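Local coordinates for PHD-type domain-containing protein (PDB 6VHF) that probably serves as the Cfp1 subunit of the COMPASS histone H3K4 methyltransferase complex, joining it through this RbBP5-interacting, zinc-containing domain, at residues S18-Q23 and L158-L163; L26-L31 and H151-L156; Q32-A37 and T61-V66; T53-G58 and L131-K136. All coordinates share one frame; numbering follows the deposited sequence.

Contact 1 (S18-Q23 and L158-L163); sequences SKLSEQ and LQIREL
Leu20 and Ile160 lead a surface contact between two long antiparallel helices. Segment 18-23 belongs to helix 4-46 and segment 158-163 to helix 141-177. The local axes approach to 9.8 Å, and their N-to-C directions differ by 164°. No hydrogen bond crosses between the segments, so the pairing is apolar packing.

Leu20 is the buried member. It slides past Ile160 in the opposite direction, its CB lying 3.7 Å from Ile160 CG1. The CA atoms of these two residues are also the nearest pair across the segments, 6.9 Å apart. One methyl of Leu20 goes further along the partner helix and meets Leu163 tip to tip, with 3.5 Å between Leu20 CD1 and Leu163 CD1. The same methyl rests against Gln159 CB at 3.9 Å. Beyond CB the Gln159 chain bends (chi2 -74°), and its amide end leads away from segment 18-23.

Helix 64-77 packs along one flank of the pair. Leu20 packs on Leu76 there, and Gln159 touches Gln77. Leu163 extends the seam along helix 4-46 by resting on Ser13, Thr16 and Arg17.

The other margin is formed by Ser21. Its hydroxyl is hydrogen-bonded to the carbonyl O of Arg17, one turn back in its own helix. The contact across to the partner helix is the Ile160 methyl, with CD1 3.5 Å from Ser21 OG.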
loop_
_atom_site.group_PDB
_atom_site.type_symbol
_atom_site.label_atom_id
_atom_site.label_comp_id
_atom_site.label_asym_id
_atom_site.label_seq_id
_atom_site.Cartn_x
_atom_site.Cartn_y
_atom_site.Cartn_z
ATOM N N SER A 18 -10.944 -6.659 -8.553
ATOM C CA SER A 18 -10.764 -5.349 -9.152
ATOM C C SER A 18 -10.296 -4.339 -8.110
ATOM O O SER A 18 -9.309 -3.622 -8.325
ATOM C CB SER A 18 -12.083 -4.912 -9.778
ATOM O OG SER A 18 -11.855 -4.105 -10.906
ATOM N N LYS A 19 -10.984 -4.289 -6.955
ATOM C CA LYS A 19 -10.594 -3.354 -5.895
ATOM C C LYS A 19 -9.198 -3.671 -5.374
ATOM O O LYS A 19 -8.409 -2.756 -5.085
ATOM C CB LYS A 19 -11.594 -3.384 -4.725
ATOM C CG LYS A 19 -13.096 -3.223 -5.091
ATOM C CD LYS A 19 -13.954 -2.736 -3.876
ATOM C CE LYS A 19 -15.438 -3.164 -3.974
ATOM N NZ LYS A 19 -16.132 -3.241 -2.641
ATOM N N LEU A 20 -8.879 -4.963 -5.239
ATOM C CA LEU A 20 -7.571 -5.347 -4.726
ATOM C C LEU A 20 -6.467 -4.923 -5.681
ATOM O O LEU A 20 -5.402 -4.491 -5.234
ATOM C CB LEU A 20 -7.512 -6.854 -4.477
ATOM C CG LEU A 20 -8.429 -7.390 -3.367
ATOM C CD1 LEU A 20 -8.546 -8.917 -3.452
ATOM C CD2 LEU A 20 -7.898 -6.967 -2.006
ATOM N N SER A 21 -6.706 -5.030 -7.000
ATOM C CA SER A 21 -5.701 -4.602 -7.969
ATOM C C SER A 21 -5.484 -3.095 -7.920
ATOM O O SER A 21 -4.337 -2.624 -8.008
ATOM C CB SER A 21 -6.093 -5.041 -9.371
ATOM O OG SER A 21 -6.095 -6.448 -9.409
ATOM N N GLU A 22 -6.572 -2.327 -7.774
ATOM C CA GLU A 22 -6.451 -0.884 -7.595
ATOM C C GLU A 22 -5.718 -0.543 -6.297
ATOM O O GLU A 22 -4.920 0.400 -6.254
ATOM C CB GLU A 22 -7.838 -0.246 -7.630
ATOM C CG GLU A 22 -8.473 -0.261 -9.024
ATOM C CD GLU A 22 -10.003 -0.309 -9.005
ATOM O OE1 GLU A 22 -10.586 -0.735 -10.028
ATOM O OE2 GLU A 22 -10.627 0.076 -7.979
ATOM N N GLN A 23 -5.954 -1.308 -5.230
ATOM C CA GLN A 23 -5.190 -1.058 -4.010
ATOM C C GLN A 23 -3.696 -1.337 -4.217
ATOM O O GLN A 23 -2.838 -0.637 -3.654
ATOM C CB GLN A 23 -5.741 -1.895 -2.857
ATOM C CG GLN A 23 -5.162 -1.548 -1.471
ATOM C CD GLN A 23 -5.354 -0.076 -1.081
ATOM O OE1 GLN A 23 -6.127 0.646 -1.700
ATOM N NE2 GLN A 23 -4.637 0.366 -0.055
ATOM N N LEU A 158 -1.938 -12.209 -2.661
ATOM C CA LEU A 158 -2.412 -13.464 -2.084
ATOM C C LEU A 158 -3.938 -13.507 -2.040
ATOM O O LEU A 158 -4.555 -14.498 -2.452
ATOM C CB LEU A 158 -1.839 -13.631 -0.681
ATOM C CG LEU A 158 -2.116 -14.898 0.128
ATOM C CD1 LEU A 158 -0.902 -15.156 1.008
ATOM C CD2 LEU A 158 -3.390 -14.776 0.984
ATOM N N GLN A 159 -4.561 -12.437 -1.533
ATOM C CA GLN A 159 -6.018 -12.352 -1.515
ATOM C C GLN A 159 -6.613 -12.544 -2.908
ATOM O O GLN A 159 -7.613 -13.246 -3.065
ATOM C CB GLN A 159 -6.465 -11.012 -0.932
ATOM C CG GLN A 159 -6.098 -10.819 0.536
ATOM C CD GLN A 159 -6.964 -11.655 1.483
ATOM O OE1 GLN A 159 -8.022 -11.210 1.933
ATOM N NE2 GLN A 159 -6.508 -12.868 1.792
ATOM N N ILE A 160 -6.014 -11.935 -3.936
ATOM C CA ILE A 160 -6.552 -12.139 -5.279
ATOM C C ILE A 160 -6.516 -13.621 -5.641
ATOM O O ILE A 160 -7.488 -14.170 -6.184
ATOM C CB ILE A 160 -5.796 -11.277 -6.307
ATOM C CG1 ILE A 160 -6.278 -9.824 -6.262
ATOM C CG2 ILE A 160 -5.957 -11.845 -7.718
ATOM C CD1 ILE A 160 -5.270 -8.797 -6.931
ATOM N N ARG A 161 -5.411 -14.302 -5.318
ATOM C CA ARG A 161 -5.297 -15.717 -5.659
ATOM C C ARG A 161 -6.325 -16.556 -4.914
ATOM O O ARG A 161 -6.878 -17.509 -5.475
ATOM C CB ARG A 161 -3.891 -16.228 -5.360
ATOM C CG ARG A 161 -2.828 -15.695 -6.308
ATOM C CD ARG A 161 -1.548 -16.525 -6.168
ATOM N NE ARG A 161 -0.928 -16.337 -4.860
ATOM C CZ ARG A 161 -0.143 -15.297 -4.587
ATOM N NH1 ARG A 161 0.066 -14.399 -5.535
ATOM N NH2 ARG A 161 0.409 -15.145 -3.378
ATOM N N GLU A 162 -6.581 -16.241 -3.644
ATOM C CA GLU A 162 -7.608 -16.982 -2.932
ATOM C C GLU A 162 -8.960 -16.788 -3.597
ATOM O O GLU A 162 -9.740 -17.743 -3.725
ATOM C CB GLU A 162 -7.649 -16.567 -1.463
ATOM C CG GLU A 162 -6.428 -17.026 -0.662
ATOM C CD GLU A 162 -6.494 -16.634 0.808
ATOM O OE1 GLU A 162 -5.962 -17.387 1.663
ATOM O OE2 GLU A 162 -7.075 -15.567 1.101
ATOM N N LEU A 163 -9.241 -15.566 -4.066
ATOM C CA LEU A 163 -10.510 -15.317 -4.749
ATOM C C LEU A 163 -10.594 -16.060 -6.076
ATOM O O LEU A 163 -11.663 -16.579 -6.432
ATOM C CB LEU A 163 -10.723 -13.822 -4.954
ATOM C CG LEU A 163 -10.859 -13.062 -3.639
ATOM C CD1 LEU A 163 -10.799 -11.591 -3.897
ATOM C CD2 LEU A 163 -12.144 -13.436 -2.930
#

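Contact 2 (L26-L31 and H151-L156); sequences LCRQML and HDIREL
Ile153 stands between Cys27, Arg28 and Leu31 and meets each with a different approach. Its CG1 lies against Cys27 CB at 3.5 Å. Its first torsion sets CG1 beside the backbone N, anti to the carbonyl carbon (chi1 -62°), and CG2 then lies anti to the N. The chain continues to CD1, which meets the CD1 methyl of Leu31 tip to tip at 3.9 Å.

Arg28 crosses Ile153 at about a right angle. Its chain runs extended from CG to NE and carries the guanidinium across the isoleucine. Ile153 lies over one face of this group, with CG2 4.0 Å from Arg28 NH2. An alanine at Ile153 would probably open a gap between the helices, leaving Cys27 CB and Leu31 CD1 without their close apolar partner and the Arg28 guanidinium freer to turn.

On the other flank of Ile153, the sulfur of Cys27 touches two residues of segment 151-156. SG lies 3.9 Å from Leu156 CD1 and 4.1 Å from Asp152 CB. The carboxylate of Asp152 is bound elsewhere: OD2 is hydrogen-bonded to His70 ND1 of helix 64-77. Ser73 of that helix touches both Cys27 and Leu156, so the flank is buried by a third helix.

The local axes stay 10.0 Å apart and are antiparallel to within 13°. No hydrogen bond joins the two segments. In this contact Arg28 lies over the margin, and a short third helix packs against the pair. Such an apolar seam is typical of an antiparallel helix pair.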
loop_
_atom_site.group_PDB
_atom_site.type_symbol
_atom_site.label_atom_id
_atom_site.label_comp_id
_atom_site.label_asym_id
_atom_site.label_seq_id
_atom_site.Cartn_x
_atom_site.Cartn_y
_atom_site.Cartn_z
ATOM N N LEU A 26 -2.247 1.622 -5.916
ATOM C CA LEU A 26 -2.019 2.667 -4.923
ATOM C C LEU A 26 -0.730 2.406 -4.157
ATOM O O LEU A 26 0.050 3.331 -3.929
ATOM C CB LEU A 26 -3.203 2.770 -3.961
ATOM C CG LEU A 26 -3.046 3.764 -2.809
ATOM C CD1 LEU A 26 -2.569 5.131 -3.331
ATOM C CD2 LEU A 26 -4.327 3.922 -2.004
ATOM N N CYS A 27 -0.480 1.138 -3.800
ATOM C CA CYS A 27 0.704 0.761 -3.038
ATOM C C CYS A 27 1.986 1.033 -3.817
ATOM O O CYS A 27 2.991 1.478 -3.241
ATOM C CB CYS A 27 0.625 -0.717 -2.652
ATOM S SG CYS A 27 -0.444 -1.092 -1.222
ATOM N N ARG A 28 1.975 0.759 -5.124
ATOM C CA ARG A 28 3.160 1.033 -5.923
ATOM C C ARG A 28 3.470 2.525 -5.932
ATOM O O ARG A 28 4.635 2.916 -5.911
ATOM C CB ARG A 28 2.987 0.504 -7.351
ATOM C CG ARG A 28 2.716 -0.995 -7.420
ATOM C CD ARG A 28 3.011 -1.633 -8.785
ATOM N NE ARG A 28 2.567 -3.029 -8.776
ATOM C CZ ARG A 28 3.320 -4.056 -8.382
ATOM N NH1 ARG A 28 4.557 -3.826 -7.974
ATOM N NH2 ARG A 28 2.842 -5.309 -8.381
ATOM N N GLN A 29 2.433 3.366 -5.940
ATOM C CA GLN A 29 2.609 4.809 -5.878
ATOM C C GLN A 29 3.071 5.266 -4.506
ATOM O O GLN A 29 3.805 6.256 -4.408
ATOM C CB GLN A 29 1.311 5.518 -6.232
ATOM C CG GLN A 29 0.963 5.409 -7.688
ATOM C CD GLN A 29 -0.401 5.966 -7.980
ATOM O OE1 GLN A 29 -1.178 5.364 -8.709
ATOM N NE2 GLN A 29 -0.709 7.126 -7.398
ATOM N N MET A 30 2.652 4.582 -3.438
ATOM C CA MET A 30 3.254 4.872 -2.142
ATOM C C MET A 30 4.750 4.572 -2.170
ATOM O O MET A 30 5.554 5.318 -1.594
ATOM C CB MET A 30 2.549 4.085 -1.038
ATOM C CG MET A 30 1.068 4.455 -0.843
ATOM S SD MET A 30 0.820 6.194 -0.340
ATOM C CE MET A 30 0.616 7.064 -1.899
ATOM N N LEU A 31 5.154 3.512 -2.874
ATOM C CA LEU A 31 6.581 3.247 -2.986
ATOM C C LEU A 31 7.291 4.377 -3.723
ATOM O O LEU A 31 8.399 4.761 -3.345
ATOM C CB LEU A 31 6.841 1.904 -3.653
ATOM C CG LEU A 31 6.412 0.727 -2.764
ATOM C CD1 LEU A 31 6.360 -0.605 -3.528
ATOM C CD2 LEU A 31 7.306 0.619 -1.541
ATOM N N HIS A 151 4.999 -5.331 1.718
ATOM C CA HIS A 151 4.326 -6.458 2.347
ATOM C C HIS A 151 2.845 -6.462 1.986
ATOM O O HIS A 151 2.266 -7.522 1.722
ATOM C CB HIS A 151 4.520 -6.429 3.867
ATOM C CG HIS A 151 3.860 -7.572 4.580
ATOM N ND1 HIS A 151 4.309 -8.875 4.474
ATOM C CD2 HIS A 151 2.765 -7.617 5.380
ATOM C CE1 HIS A 151 3.532 -9.667 5.195
ATOM N NE2 HIS A 151 2.589 -8.927 5.756
ATOM N N ASP A 152 2.229 -5.275 1.943
ATOM C CA ASP A 152 0.821 -5.173 1.596
ATOM C C ASP A 152 0.565 -5.616 0.162
ATOM O O ASP A 152 -0.471 -6.246 -0.122
ATOM C CB ASP A 152 0.333 -3.745 1.826
ATOM C CG ASP A 152 0.285 -3.367 3.318
ATOM O OD1 ASP A 152 0.355 -4.271 4.186
ATOM O OD2 ASP A 152 0.167 -2.158 3.621
ATOM N N ILE A 153 1.507 -5.349 -0.742
ATOM C CA ILE A 153 1.332 -5.822 -2.107
ATOM C C ILE A 153 1.255 -7.339 -2.124
ATOM O O ILE A 153 0.372 -7.918 -2.756
ATOM C CB ILE A 153 2.448 -5.279 -3.018
ATOM C CG1 ILE A 153 2.368 -3.756 -3.046
ATOM C CG2 ILE A 153 2.296 -5.805 -4.432
ATOM C CD1 ILE A 153 3.345 -3.102 -4.009
ATOM N N ARG A 154 2.145 -8.009 -1.385
ATOM C CA ARG A 154 2.139 -9.469 -1.379
ATOM C C ARG A 154 0.865 -10.019 -0.744
ATOM O O ARG A 154 0.301 -11.017 -1.222
ATOM C CB ARG A 154 3.367 -9.992 -0.638
ATOM C CG ARG A 154 4.709 -9.746 -1.310
ATOM C CD ARG A 154 5.821 -10.139 -0.323
ATOM N NE ARG A 154 7.071 -10.576 -0.948
ATOM C CZ ARG A 154 8.142 -9.798 -1.051
ATOM N NH1 ARG A 154 8.080 -8.552 -0.582
ATOM N NH2 ARG A 154 9.267 -10.256 -1.612
ATOM N N GLU A 155 0.403 -9.387 0.339
ATOM C CA GLU A 155 -0.832 -9.829 0.971
ATOM C C GLU A 155 -2.037 -9.632 0.044
ATOM O O GLU A 155 -2.854 -10.544 -0.130
ATOM C CB GLU A 155 -1.020 -9.085 2.288
ATOM C CG GLU A 155 0.012 -9.431 3.343
ATOM C CD GLU A 155 -0.086 -10.887 3.815
ATOM O OE1 GLU A 155 -1.106 -11.563 3.531
ATOM O OE2 GLU A 155 0.842 -11.343 4.513
ATOM N N LEU A 156 -2.141 -8.452 -0.582
ATOM C CA LEU A 156 -3.226 -8.180 -1.515
ATOM C C LEU A 156 -3.202 -9.141 -2.697
ATOM O O LEU A 156 -4.259 -9.572 -3.164
ATOM C CB LEU A 156 -3.136 -6.736 -2.011
ATOM C CG LEU A 156 -3.342 -5.640 -0.970
ATOM C CD1 LEU A 156 -2.712 -4.305 -1.445
ATOM C CD2 LEU A 156 -4.801 -5.477 -0.640
#

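Contact 3 (Q32-A37 and T61-V66); sequences QLIELA and TRLDTV
Leu33, Leu63 and Arg62 carry this contact. Leu33 reaches out from helix 4-46, its CG anti to the backbone N (chi1 176°). Its CG lies 3.8 Å from Leu63 CD2. Its two methyls turn to Arg62: CD2 comes within 3.5 Å of the Arg62 carbonyl O, and CD1 within 4.1 Å of Arg62 CB. An alanine at Leu33 would probably open a gap beside Leu63 and uncover the Arg62 carbonyl.

That carbonyl already accepts two bonds, from Thr65 N and from Thr65 OG1 at 2.9 Å. They tie together the turn that leads into helix 64-77.

Leu63 divides its methyls. CD1 packs on Ala37 CB at 3.7 Å, while CD2 also meets Ile34 CG1, the two side chains crossing at about a right angle. Arg62 bends at chi3 (-67°), and its NH2 lies 3.9 Å from Leu36 CD2. The same nitrogen makes a salt bridge with Asp60.

Val66 continues the apolar surface against Leu33 and Ile34. Trp141 of helix 141-177 touches both Ala37 and Leu63, and Ile34 rests on Leu145 and Thr146. The contact thus brings the start of helix 64-77 onto helix 4-46, with helix 141-177 packed against both.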
loop_
_atom_site.group_PDB
_atom_site.type_symbol
_atom_site.label_atom_id
_atom_site.label_comp_id
_atom_site.label_asym_id
_atom_site.label_seq_id
_atom_site.Cartn_x
_atom_site.Cartn_y
_atom_site.Cartn_z
ATOM N N GLN A 32 6.663 4.955 -4.746
ATOM C CA GLN A 32 7.299 6.098 -5.401
ATOM C C GLN A 32 7.381 7.289 -4.460
ATOM O O GLN A 32 8.414 7.977 -4.403
ATOM C CB GLN A 32 6.545 6.498 -6.662
ATOM C CG GLN A 32 6.402 5.408 -7.706
ATOM C CD GLN A 32 5.842 5.968 -8.996
ATOM O OE1 GLN A 32 4.633 5.998 -9.196
ATOM N NE2 GLN A 32 6.721 6.446 -9.864
ATOM N N LEU A 33 6.299 7.558 -3.728
ATOM C CA LEU A 33 6.312 8.644 -2.753
ATOM C C LEU A 33 7.450 8.468 -1.754
ATOM O O LEU A 33 8.190 9.413 -1.461
ATOM C CB LEU A 33 4.967 8.697 -2.033
ATOM C CG LEU A 33 4.812 9.709 -0.905
ATOM C CD1 LEU A 33 4.949 11.129 -1.448
ATOM C CD2 LEU A 33 3.466 9.513 -0.187
ATOM N N ILE A 34 7.610 7.253 -1.227
ATOM C CA ILE A 34 8.706 6.978 -0.305
ATOM C C ILE A 34 10.047 7.218 -0.987
ATOM O O ILE A 34 10.957 7.828 -0.411
ATOM C CB ILE A 34 8.600 5.544 0.230
ATOM C CG1 ILE A 34 7.298 5.351 1.010
ATOM C CG2 ILE A 34 9.779 5.226 1.122
ATOM C CD1 ILE A 34 7.017 3.873 1.314
ATOM N N GLU A 35 10.197 6.738 -2.225
ATOM C CA GLU A 35 11.410 7.038 -2.974
ATOM C C GLU A 35 11.603 8.545 -3.143
ATOM O O GLU A 35 12.716 9.051 -2.987
ATOM C CB GLU A 35 11.374 6.351 -4.340
ATOM C CG GLU A 35 12.692 5.723 -4.748
ATOM C CD GLU A 35 12.594 4.905 -6.042
ATOM O OE1 GLU A 35 13.193 5.338 -7.062
ATOM O OE2 GLU A 35 11.920 3.837 -6.038
ATOM N N LEU A 36 10.540 9.280 -3.487
ATOM C CA LEU A 36 10.696 10.724 -3.644
ATOM C C LEU A 36 11.146 11.372 -2.334
ATOM O O LEU A 36 11.985 12.285 -2.339
ATOM C CB LEU A 36 9.399 11.351 -4.155
ATOM C CG LEU A 36 9.249 12.872 -4.025
ATOM C CD1 LEU A 36 10.313 13.603 -4.829
ATOM C CD2 LEU A 36 7.872 13.327 -4.451
ATOM N N ALA A 37 10.628 10.883 -1.204
ATOM C CA ALA A 37 11.001 11.429 0.094
ATOM C C ALA A 37 12.467 11.154 0.393
ATOM O O ALA A 37 13.204 12.060 0.803
ATOM C CB ALA A 37 10.105 10.845 1.190
ATOM N N THR A 61 5.923 15.076 5.139
ATOM C CA THR A 61 4.578 15.077 5.707
ATOM C C THR A 61 3.612 14.260 4.864
ATOM O O THR A 61 2.652 13.690 5.396
ATOM C CB THR A 61 4.052 16.507 5.816
ATOM O OG1 THR A 61 5.042 17.338 6.424
ATOM C CG2 THR A 61 2.784 16.551 6.654
ATOM N N ARG A 62 3.834 14.211 3.551
ATOM C CA ARG A 62 2.953 13.447 2.681
ATOM C C ARG A 62 3.022 11.957 2.972
ATOM O O ARG A 62 2.100 11.230 2.599
ATOM C CB ARG A 62 3.303 13.712 1.220
ATOM C CG ARG A 62 3.043 15.146 0.770
ATOM C CD ARG A 62 3.673 15.395 -0.583
ATOM N NE ARG A 62 5.133 15.363 -0.521
ATOM C CZ ARG A 62 5.914 15.710 -1.539
ATOM N NH1 ARG A 62 5.360 16.094 -2.680
ATOM N NH2 ARG A 62 7.241 15.673 -1.420
ATOM N N LEU A 63 4.087 11.488 3.631
ATOM C CA LEU A 63 4.206 10.071 3.950
ATOM C C LEU A 63 3.141 9.602 4.935
ATOM O O LEU A 63 3.025 8.394 5.164
ATOM C CB LEU A 63 5.601 9.758 4.501
ATOM C CG LEU A 63 6.754 9.947 3.498
ATOM C CD1 LEU A 63 8.116 9.880 4.173
ATOM C CD2 LEU A 63 6.689 8.937 2.362
ATOM N N ASP A 64 2.360 10.517 5.516
ATOM C CA ASP A 64 1.246 10.093 6.350
ATOM C C ASP A 64 0.167 9.407 5.525
ATOM O O ASP A 64 -0.551 8.548 6.050
ATOM C CB ASP A 64 0.678 11.288 7.101
ATOM C CG ASP A 64 1.674 11.884 8.061
ATOM O OD1 ASP A 64 2.761 11.288 8.243
ATOM O OD2 ASP A 64 1.381 12.954 8.622
ATOM N N THR A 65 0.048 9.769 4.240
ATOM C CA THR A 65 -0.805 9.029 3.312
ATOM C C THR A 65 -0.513 7.536 3.356
ATOM O O THR A 65 -1.431 6.713 3.288
ATOM C CB THR A 65 -0.602 9.559 1.895
ATOM O OG1 THR A 65 -0.689 10.984 1.916
ATOM C CG2 THR A 65 -1.667 9.028 0.965
ATOM N N VAL A 66 0.767 7.168 3.477
ATOM C CA VAL A 66 1.129 5.757 3.533
ATOM C C VAL A 66 0.445 5.082 4.710
ATOM O O VAL A 66 0.021 3.924 4.608
ATOM C CB VAL A 66 2.661 5.602 3.595
ATOM C CG1 VAL A 66 3.045 4.162 3.866
ATOM C CG2 VAL A 66 3.281 6.089 2.318
#

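Contact 4 (T53-G58 and L131-K136); sequences TKDICG and LRKKCK. With ZN (zinc ion), chain B.
Cys57 and Cys135 belong to the zinc site and bring two loops together around one metal ion. Each SG binds the zinc ion at 2.4 Å, and Cys130 and His138 complete the four-residue site. Both sulfurs stand anti to their backbone N, which directs them to the same zinc ion. The two CB atoms are packed only 3.4 Å apart.

Beside the metal the loops form a single antiparallel bridge, with Ile56 and Lys133 as a non-hydrogen-bonded pair. Cys57 N gives a hydrogen bond to Arg132 O at 2.9 Å. On the other side of the pair, Lys134 N bonds to Asp55 O at 3.2 Å.

Asp55 and Lys134 lie side by side and form a salt bridge, with 2.7 Å between OD2 and NZ. The ammonium meets the carboxylate from above its plane. An ST turn opens segment 53-58, with Thr53 OG1 accepting from Asp55 N at 3.1 Å. Lys133 CE packs on Thr53 CG2 at 3.5 Å, while its NZ bonds to Gly51 O.

Trp141 NE1 is hydrogen-bonded to the Cys57 carbonyl O. One cysteine from the first loop and two cysteines and a histidine from the second make the non-canonical monovalent zinc finger of Cfp1.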
loop_
_atom_site.group_PDB
_atom_site.type_symbol
_atom_site.label_atom_id
_atom_site.label_comp_id
_atom_site.label_asym_id
_atom_site.label_seq_id
_atom_site.Cartn_x
_atom_site.Cartn_y
_atom_site.Cartn_z
ATOM N N THR A 53 22.383 18.185 8.498
ATOM C CA THR A 53 23.429 17.182 8.534
ATOM C C THR A 53 22.845 15.815 8.157
ATOM O O THR A 53 21.648 15.678 7.874
ATOM C CB THR A 53 24.072 17.159 9.929
ATOM O OG1 THR A 53 23.300 16.327 10.801
ATOM C CG2 THR A 53 24.070 18.533 10.523
ATOM N N LYS A 54 23.691 14.784 8.182
ATOM C CA LYS A 54 23.300 13.407 7.898
ATOM C C LYS A 54 22.440 12.797 8.998
ATOM O O LYS A 54 21.809 11.767 8.762
ATOM C CB LYS A 54 24.543 12.526 7.668
ATOM C CG LYS A 54 25.455 12.889 6.457
ATOM C CD LYS A 54 25.969 14.352 6.434
ATOM C CE LYS A 54 26.694 14.759 7.726
ATOM N NZ LYS A 54 27.060 16.195 7.655
ATOM N N ASP A 55 22.425 13.387 10.193
ATOM C CA ASP A 55 21.507 12.995 11.254
ATOM C C ASP A 55 20.084 13.463 10.991
ATOM O O ASP A 55 19.186 13.110 11.761
ATOM C CB ASP A 55 21.975 13.571 12.602
ATOM C CG ASP A 55 23.413 13.234 12.918
ATOM O OD1 ASP A 55 24.196 14.168 13.223
ATOM O OD2 ASP A 55 23.761 12.033 12.879
ATOM N N ILE A 56 19.871 14.283 9.957
ATOM C CA ILE A 56 18.540 14.812 9.669
ATOM C C ILE A 56 17.558 13.672 9.411
ATOM O O ILE A 56 17.871 12.711 8.696
ATOM C CB ILE A 56 18.616 15.778 8.476
ATOM C CG1 ILE A 56 18.957 17.185 8.952
ATOM C CG2 ILE A 56 17.322 15.753 7.650
ATOM C CD1 ILE A 56 17.914 17.778 9.853
ATOM N N CYS A 57 16.364 13.773 10.006
ATOM C CA CYS A 57 15.324 12.762 9.825
ATOM C C CYS A 57 14.871 12.697 8.370
ATOM O O CYS A 57 15.071 11.686 7.688
ATOM C CB CYS A 57 14.134 13.052 10.737
ATOM S SG CYS A 57 12.713 11.907 10.439
ATOM N N GLY A 58 14.277 13.782 7.873
ATOM C CA GLY A 58 13.934 13.884 6.472
ATOM C C GLY A 58 12.544 13.390 6.107
ATOM O O GLY A 58 12.156 13.500 4.938
ATOM N N LEU A 131 13.033 18.003 10.313
ATOM C CA LEU A 131 14.449 18.290 10.510
ATOM C C LEU A 131 14.962 17.839 11.878
ATOM O O LEU A 131 16.062 18.239 12.280
ATOM C CB LEU A 131 14.736 19.784 10.303
ATOM C CG LEU A 131 14.653 20.383 8.893
ATOM C CD1 LEU A 131 15.196 19.413 7.829
ATOM C CD2 LEU A 131 13.223 20.822 8.574
ATOM N N ARG A 132 14.209 17.006 12.596
ATOM C CA ARG A 132 14.717 16.503 13.863
ATOM C C ARG A 132 15.958 15.648 13.615
ATOM O O ARG A 132 16.031 14.912 12.631
ATOM C CB ARG A 132 13.631 15.716 14.599
ATOM C CG ARG A 132 13.995 15.297 16.028
ATOM C CD ARG A 132 13.798 16.420 17.072
ATOM N NE ARG A 132 14.561 17.635 16.768
ATOM C CZ ARG A 132 15.857 17.799 17.028
ATOM N NH1 ARG A 132 16.547 16.825 17.602
ATOM N NH2 ARG A 132 16.469 18.933 16.708
ATOM N N LYS A 133 16.966 15.795 14.478
ATOM C CA LYS A 133 18.154 14.948 14.406
ATOM C C LYS A 133 17.966 13.739 15.313
ATOM O O LYS A 133 17.385 13.849 16.396
ATOM C CB LYS A 133 19.424 15.712 14.804
ATOM C CG LYS A 133 19.932 16.738 13.768
ATOM C CD LYS A 133 21.350 17.237 14.100
ATOM C CE LYS A 133 21.769 18.425 13.224
ATOM N NZ LYS A 133 20.737 19.506 13.159
ATOM N N LYS A 134 18.468 12.588 14.867
ATOM C CA LYS A 134 18.208 11.304 15.522
ATOM C C LYS A 134 16.730 11.184 15.909
ATOM O O LYS A 134 16.365 11.041 17.077
ATOM C CB LYS A 134 19.116 11.115 16.737
ATOM C CG LYS A 134 20.597 10.941 16.416
ATOM C CD LYS A 134 21.288 12.278 16.208
ATOM C CE LYS A 134 22.804 12.134 16.261
ATOM N NZ LYS A 134 23.286 11.032 15.378
ATOM N N CYS A 135 15.872 11.275 14.898
ATOM C CA CYS A 135 14.440 11.325 15.151
ATOM C C CYS A 135 13.911 9.950 15.536
ATOM O O CYS A 135 14.425 8.917 15.096
ATOM C CB CYS A 135 13.704 11.837 13.927
ATOM S SG CYS A 135 11.962 11.872 14.167
ATOM N N LYS A 136 12.871 9.950 16.376
ATOM C CA LYS A 136 12.345 8.719 16.960
ATOM C C LYS A 136 10.871 8.492 16.622
ATOM O O LYS A 136 10.465 7.338 16.438
ATOM C CB LYS A 136 12.556 8.713 18.479
ATOM C CG LYS A 136 14.019 8.549 18.906
ATOM C CD LYS A 136 14.777 7.617 17.967
ATOM C CE LYS A 136 16.017 7.039 18.619
ATOM N NZ LYS A 136 16.636 6.010 17.744
HETATM ZN ZN ZN B . 11.216 12.774 12.128
#

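Contacts 1 and 2 both hold helices 4-46 and 141-177 and touch through Leu20 and Gln23 on Leu156. Contact 1 is a surface contact, whereas contact 2 lies about 3 Å from the centre of the chain and is partly buried. Contacts 3 and 4 are also partly buried, contact 4 about 25 Å from that centre. Contact 3 keeps helix 4-46 but pairs it with the start of helix 64-77, and Met30 joins it to contact 2. Contacts 1 to 3 have no hydrogen bond between their segments. Contact 4 joins loops by metal ligation, backbone bonds and a salt bridge. Its segment 53-58 precedes segment 61-66 of contact 3, yet the contact centres are about 16 Å apart.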